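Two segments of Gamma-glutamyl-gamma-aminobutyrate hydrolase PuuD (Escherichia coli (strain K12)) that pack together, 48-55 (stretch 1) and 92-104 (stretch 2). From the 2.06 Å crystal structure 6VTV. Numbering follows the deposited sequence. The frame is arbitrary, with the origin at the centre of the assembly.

Stretch 1 48-55: ALPHALAE
Stretch 2 (92-104) ADPGRDLLSMAII

The two stretches meet mainly through apolar and van der Waals packing, a strand end and 3-10 turn laid against the first turns of a helix, with 435 Å² buried and no hydrogen bond between them. Stretch 1 leaves a β-strand at A48 and L49 (phi/psi -109/112 at L49), passes through P50 (-70/160) and winds into a 3-10 segment over 51-54, in which A54 N bonds to H51 O (3.1 Å). Stretch 2 is helical from P94 onward, with phi/psi near -65/-43 and i to i+4 bonds such as L99 N to G95 O (3.1 Å). D93 (chi1 t) caps its start, OD2 accepting from R96 N at 3.1 Å and 166°.

The register is set by two close approaches: H51 CA lies 5.6 Å from G95 CA, and A54 CA 4.6 Å from L99 CA, so the 3-10 segment advances in broadly the same sense as the helix. At the first, the H51 ring (chi1 m, chi2 169°) lies with one face over the helical backbone, its ND1 3.4 Å from G95 C and its CE1 3.2 Å from R96 N. Glycine makes this possible, since an ideal CB on G95 would sit 2.6 Å from H51 ND1. H51 CE1 also comes within 3.3 Å of D93 OD2, while H51 NE2 is satisfied by a hydrogen bond elsewhere in the structure.

L99 (chi1 t, chi2 p) forms the apolar centre. Its CD2 packs 4.2 Å from L49 CB, 3.5 Å from both L49 O and P50 O, and near the edge of the H51 ring; its CD1 approaches A54 N at 3.7 Å and A54 CB at 4.0 Å. The small A54 side chain points toward the helix, and its CB also lies 4.3 Å from L98 CG. One helical turn beyond L99, I103 (t, t) extends the apolar surface, its CD1 meeting CD1 of L49 (m, t) at 3.6 Å.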

# COMPACT_ATOMS: atom_id res chain seq x y z
N ALA B 48 -0.00 -1.57 3.90
CA ALA B 48 1.05 -0.75 3.31
C ALA B 48 0.92 0.69 3.80
O ALA B 48 -0.18 1.24 3.87
CB ALA B 48 0.98 -0.80 1.79
N LEU B 49 2.06 1.29 4.13
CA LEU B 49 2.10 2.61 4.75
C LEU B 49 2.62 3.64 3.76
O LEU B 49 3.81 3.60 3.41
CB LEU B 49 2.96 2.59 6.01
CG LEU B 49 2.67 1.46 7.00
CD1 LEU B 49 3.69 1.46 8.13
CD2 LEU B 49 1.26 1.57 7.54
N PRO B 50 1.80 4.58 3.30
CA PRO B 50 2.30 5.64 2.42
C PRO B 50 3.20 6.62 3.16
O PRO B 50 3.17 6.74 4.39
CB PRO B 50 1.02 6.34 1.93
CG PRO B 50 -0.12 5.46 2.34
CD PRO B 50 0.35 4.67 3.52
N HIS B 51 4.01 7.33 2.37
CA HIS B 51 4.99 8.26 2.93
C HIS B 51 4.34 9.43 3.66
O HIS B 51 4.98 10.02 4.54
CB HIS B 51 5.90 8.79 1.82
CG HIS B 51 6.74 7.73 1.17
ND1 HIS B 51 7.45 7.95 0.01
CD2 HIS B 51 6.97 6.44 1.51
CE1 HIS B 51 8.09 6.85 -0.33
NE2 HIS B 51 7.82 5.91 0.57
N ALA B 52 3.10 9.77 3.33
CA ALA B 52 2.42 10.85 4.03
C ALA B 52 2.19 10.54 5.50
O ALA B 52 2.01 11.47 6.30
CB ALA B 52 1.08 11.16 3.35
N LEU B 53 2.21 9.26 5.88
CA LEU B 53 2.04 8.88 7.27
C LEU B 53 3.23 9.25 8.14
O LEU B 53 3.15 9.13 9.36
CB LEU B 53 1.78 7.37 7.37
CG LEU B 53 0.50 6.91 6.69
CD1 LEU B 53 0.23 5.44 7.00
CD2 LEU B 53 -0.67 7.77 7.11
N ALA B 54 4.34 9.71 7.53
CA ALA B 54 5.47 10.19 8.32
C ALA B 54 5.13 11.43 9.13
O ALA B 54 5.89 11.80 10.02
CB ALA B 54 6.66 10.48 7.40
N GLU B 55 4.00 12.07 8.83
CA GLU B 55 3.55 13.20 9.62
C GLU B 55 3.37 12.75 11.07
O GLU B 55 2.71 11.73 11.32
CB GLU B 55 2.23 13.74 9.06
CG GLU B 55 1.99 15.22 9.33
CD GLU B 55 1.65 15.49 10.78
OE1 GLU B 55 0.89 14.69 11.37
OE2 GLU B 55 2.14 16.49 11.34
N ALA B 92 17.29 8.19 -5.42
CA ALA B 92 16.93 8.54 -4.05
C ALA B 92 15.42 8.47 -3.87
O ALA B 92 14.64 8.61 -4.82
CB ALA B 92 17.44 9.94 -3.70
N ASP B 93 15.01 8.25 -2.62
CA ASP B 93 13.60 8.25 -2.24
C ASP B 93 13.48 9.00 -0.93
O ASP B 93 13.35 8.40 0.14
CB ASP B 93 13.06 6.82 -2.13
CG ASP B 93 11.55 6.76 -1.98
OD1 ASP B 93 10.97 5.67 -2.18
OD2 ASP B 93 10.93 7.80 -1.66
N PRO B 94 13.52 10.34 -0.98
CA PRO B 94 13.48 11.12 0.27
C PRO B 94 12.23 10.88 1.09
O PRO B 94 12.29 10.93 2.32
CB PRO B 94 13.56 12.57 -0.23
CG PRO B 94 14.23 12.46 -1.58
CD PRO B 94 13.69 11.20 -2.16
N GLY B 95 11.09 10.61 0.44
CA GLY B 95 9.87 10.34 1.19
C GLY B 95 9.97 9.07 2.02
O GLY B 95 9.57 9.05 3.18
N ARG B 96 10.51 8.00 1.43
CA ARG B 96 10.70 6.77 2.19
C ARG B 96 11.71 6.97 3.31
O ARG B 96 11.53 6.46 4.42
CB ARG B 96 11.14 5.63 1.27
CG ARG B 96 11.86 4.51 2.01
CD ARG B 96 11.49 3.13 1.51
NE ARG B 96 12.06 2.10 2.37
CZ ARG B 96 12.00 0.80 2.13
NH1 ARG B 96 11.39 0.35 1.04
NH2 ARG B 96 12.54 -0.06 2.98
N ASP B 97 12.80 7.70 3.03
CA ASP B 97 13.76 8.05 4.07
C ASP B 97 13.06 8.70 5.26
O ASP B 97 13.30 8.32 6.42
CB ASP B 97 14.82 9.00 3.51
CG ASP B 97 15.86 8.29 2.68
OD1 ASP B 97 15.80 7.05 2.56
OD2 ASP B 97 16.75 8.99 2.14
N LEU B 98 12.18 9.67 4.99
CA LEU B 98 11.47 10.36 6.06
C LEU B 98 10.63 9.39 6.88
O LEU B 98 10.69 9.38 8.11
CB LEU B 98 10.60 11.46 5.47
CG LEU B 98 10.20 12.61 6.39
CD1 LEU B 98 11.42 13.43 6.80
CD2 LEU B 98 9.16 13.49 5.70
N LEU B 99 9.83 8.55 6.20
CA LEU B 99 8.97 7.61 6.90
C LEU B 99 9.78 6.54 7.62
O LEU B 99 9.47 6.18 8.76
CB LEU B 99 7.98 6.97 5.93
CG LEU B 99 7.05 5.91 6.52
CD1 LEU B 99 6.17 6.51 7.61
CD2 LEU B 99 6.19 5.26 5.44
N SER B 100 10.83 6.02 6.97
CA SER B 100 11.62 4.95 7.56
C SER B 100 12.31 5.41 8.84
O SER B 100 12.26 4.73 9.87
CB SER B 100 12.65 4.44 6.56
OG SER B 100 12.03 3.79 5.47
N MET B 101 12.96 6.58 8.79
CA MET B 101 13.63 7.09 9.98
C MET B 101 12.64 7.32 11.12
O MET B 101 12.92 6.98 12.28
CB MET B 101 14.37 8.39 9.66
CG MET B 101 15.50 8.24 8.65
SD MET B 101 16.76 7.05 9.16
CE MET B 101 16.66 5.86 7.82
N ALA B 102 11.47 7.88 10.81
CA ALA B 102 10.50 8.18 11.85
C ALA B 102 9.93 6.91 12.46
O ALA B 102 9.80 6.80 13.69
CB ALA B 102 9.38 9.07 11.29
N ILE B 103 9.57 5.93 11.63
CA ILE B 103 8.91 4.75 12.15
C ILE B 103 9.89 3.81 12.84
O ILE B 103 9.50 3.05 13.74
CB ILE B 103 8.12 4.04 11.04
CG1 ILE B 103 7.00 3.18 11.64
CG2 ILE B 103 9.04 3.20 10.16
CD1 ILE B 103 5.90 2.85 10.67
N ILE B 104 11.17 3.84 12.46
CA ILE B 104 12.17 3.04 13.18
C ILE B 104 12.36 3.58 14.59
O ILE B 104 12.26 2.83 15.57
CB ILE B 104 13.50 3.01 12.41
CG1 ILE B 104 13.39 2.16 11.14
CG2 ILE B 104 14.61 2.47 13.30
CD1 ILE B 104 14.57 2.32 10.21